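Side-chain contact in type IV secretion protein Dot (Legionella pneumophila, PDB 6KS5), which acts as the deubiquitinase Ceg23, which regulates the association of polyubiquitin with the Legionella phagosome and is probably delivered by the type IV secretion system: residues Leu94-Leu99 against Ser310-Ala315. Sequence-based numbering, arbitrary orientation.
Sequences LFEKSL and SLLVRA
Glu-96 and Leu-312 mark the nearest approach of the two backbones, their CA atoms 7.2 Å apart, where the first turn of helix 95-112 faces a type I beta turn running from Ser-310 to Val-313. Leu-94 occupies the N-cap position of that helix, and the turn belongs to the loop that leads from helix 280-296 to helix 326-334. Glu-96 and Leu-99, three residues apart and therefore on one side of the helix, both direct their CB toward the loop and receive Leu-312 there. The CD1 methyl of Leu-312 enters between them, 3.6 Å from CG of Glu-96 and equally 3.6 Å from CD2 of Leu-99. Leu-99 and Leu-312 run past one another in opposite directions; on Glu-96 it is the aliphatic base, CB and CG, that meets the methyl. Leu-312 also touches Leu-330 of helix 326-334, so this one side chain joins two helices, and Leu-99 in turn leans on His-32 of helix 29-40. The bend of the glutamate at chi2 (79°) folds the carboxylate back over the first turn of the helix, near its own backbone N, and leaves OE1 beside Leu-311. That residue crosses the glutamate at roughly a right angle, with its CD2 methyl 3.8 Å from Glu-96 OE1. The methyl is merely in contact with OE1, whose hydrogen bond goes to the hydroxyl of Tyr-293. Tyr-293 of helix 280-296 thus binds both the glutamate and, weakly, the turn, through the backbone N of Leu-312. The contact is mainly apolar around Leu-312, with one methyl of Leu-311 against the carboxylate; the tyrosine gives OE1 a polar partner beside these methyls, and the position of the Glu-96 carboxylate at the helix N-terminus may favour its negative charge.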
loop_
_atom_site.group_PDB
_atom_site.type_symbol
_atom_site.label_atom_id
_atom_site.label_comp_id
_atom_site.label_asym_id
_atom_site.label_seq_id
_atom_site.Cartn_x
_atom_site.Cartn_y
_atom_site.Cartn_z
ATOM N N LEU A 94 4.866 11.822 17.384
ATOM C CA LEU A 94 5.383 11.106 16.226
ATOM C C LEU A 94 4.346 10.137 15.677
ATOM O O LEU A 94 4.288 9.904 14.465
ATOM C CB LEU A 94 6.667 10.364 16.591
ATOM C CG LEU A 94 7.514 9.892 15.411
ATOM C CD1 LEU A 94 8.128 11.085 14.696
ATOM C CD2 LEU A 94 8.593 8.929 15.881
ATOM N N PHE A 95 3.516 9.574 16.557
ATOM C CA PHE A 95 2.497 8.632 16.106
ATOM C C PHE A 95 1.436 9.331 15.264
ATOM O O PHE A 95 0.988 8.792 14.244
ATOM C CB PHE A 95 1.856 7.932 17.307
ATOM C CG PHE A 95 0.751 6.982 16.937
ATOM C CD1 PHE A 95 -0.559 7.430 16.815
ATOM C CD2 PHE A 95 1.018 5.642 16.714
ATOM C CE1 PHE A 95 -1.578 6.563 16.469
ATOM C CE2 PHE A 95 0.004 4.768 16.373
ATOM C CZ PHE A 95 -1.297 5.232 16.248
ATOM N N GLU A 96 1.011 10.524 15.683
ATOM C CA GLU A 96 -0.001 11.256 14.930
ATOM C C GLU A 96 0.508 11.668 13.554
ATOM O O GLU A 96 -0.288 11.806 12.616
ATOM C CB GLU A 96 -0.459 12.486 15.718
ATOM C CG GLU A 96 -1.248 12.176 16.987
ATOM C CD GLU A 96 -0.364 11.760 18.149
ATOM O OE1 GLU A 96 -0.891 11.169 19.117
ATOM O OE2 GLU A 96 0.859 12.020 18.095
ATOM N N LYS A 97 1.821 11.865 13.411
ATOM C CA LYS A 97 2.363 12.317 12.136
ATOM C C LYS A 97 2.372 11.197 11.101
ATOM O O LYS A 97 2.065 11.428 9.924
ATOM C CB LYS A 97 3.769 12.879 12.339
ATOM N N SER A 98 2.725 9.978 11.514
ATOM C CA SER A 98 2.777 8.872 10.565
ATOM C C SER A 98 1.387 8.492 10.071
ATOM O O SER A 98 1.224 8.131 8.901
ATOM C CB SER A 98 3.461 7.664 11.201
ATOM O OG SER A 98 2.690 7.134 12.263
ATOM N N LEU A 99 0.376 8.589 10.932
ATOM C CA LEU A 99 -0.975 8.229 10.516
ATOM C C LEU A 99 -1.503 9.193 9.458
ATOM O O LEU A 99 -2.188 8.778 8.517
ATOM C CB LEU A 99 -1.891 8.190 11.735
ATOM C CG LEU A 99 -3.372 7.925 11.489
ATOM C CD1 LEU A 99 -3.652 6.438 11.550
ATOM C CD2 LEU A 99 -4.210 8.667 12.506
ATOM N N SER A 310 -5.127 10.735 24.081
ATOM C CA SER A 310 -4.526 10.826 22.752
ATOM C C SER A 310 -5.470 11.489 21.754
ATOM O O SER A 310 -6.688 11.294 21.813
ATOM C CB SER A 310 -4.118 9.438 22.245
ATOM O OG SER A 310 -3.412 8.727 23.249
ATOM N N LEU A 311 -4.886 12.240 20.810
ATOM C CA LEU A 311 -5.667 13.120 19.944
ATOM C C LEU A 311 -6.613 12.332 19.046
ATOM O O LEU A 311 -7.833 12.522 19.093
ATOM C CB LEU A 311 -4.737 14.002 19.102
ATOM C CG LEU A 311 -3.776 14.985 19.782
ATOM C CD1 LEU A 311 -4.515 15.838 20.805
ATOM C CD2 LEU A 311 -2.568 14.293 20.383
ATOM N N LEU A 312 -6.066 11.445 18.213
ATOM C CA LEU A 312 -6.802 10.799 17.134
ATOM C C LEU A 312 -7.292 9.404 17.507
ATOM O O LEU A 312 -7.351 8.517 16.645
ATOM C CB LEU A 312 -5.931 10.738 15.880
ATOM C CG LEU A 312 -4.930 11.885 15.726
ATOM C CD1 LEU A 312 -3.923 11.567 14.639
ATOM C CD2 LEU A 312 -5.632 13.206 15.429
ATOM N N VAL A 313 -7.655 9.189 18.772
ATOM C CA VAL A 313 -8.014 7.845 19.213
ATOM C C VAL A 313 -9.287 7.372 18.520
ATOM O O VAL A 313 -9.369 6.230 18.049
ATOM C CB VAL A 313 -8.150 7.803 20.745
ATOM C CG1 VAL A 313 -9.035 8.934 21.240
ATOM C CG2 VAL A 313 -8.699 6.458 21.191
ATOM N N ARG A 314 -10.300 8.241 18.439
ATOM C CA ARG A 314 -11.550 7.852 17.801
ATOM C C ARG A 314 -11.387 7.651 16.303
ATOM O O ARG A 314 -12.167 6.906 15.700
ATOM C CB ARG A 314 -12.625 8.899 18.077
ATOM C CG ARG A 314 -14.005 8.512 17.570
ATOM C CD ARG A 314 -14.845 9.727 17.241
ATOM N NE ARG A 314 -15.555 10.201 18.422
ATOM C CZ ARG A 314 -16.863 10.065 18.615
ATOM N NH1 ARG A 314 -17.614 9.472 17.695
ATOM N NH2 ARG A 314 -17.420 10.524 19.730
ATOM N N ALA A 315 -10.383 8.282 15.692
ATOM C CA ALA A 315 -10.176 8.118 14.259
ATOM C C ALA A 315 -9.628 6.738 13.918
ATOM O O ALA A 315 -9.844 6.247 12.806
ATOM C CB ALA A 315 -9.239 9.205 13.737
#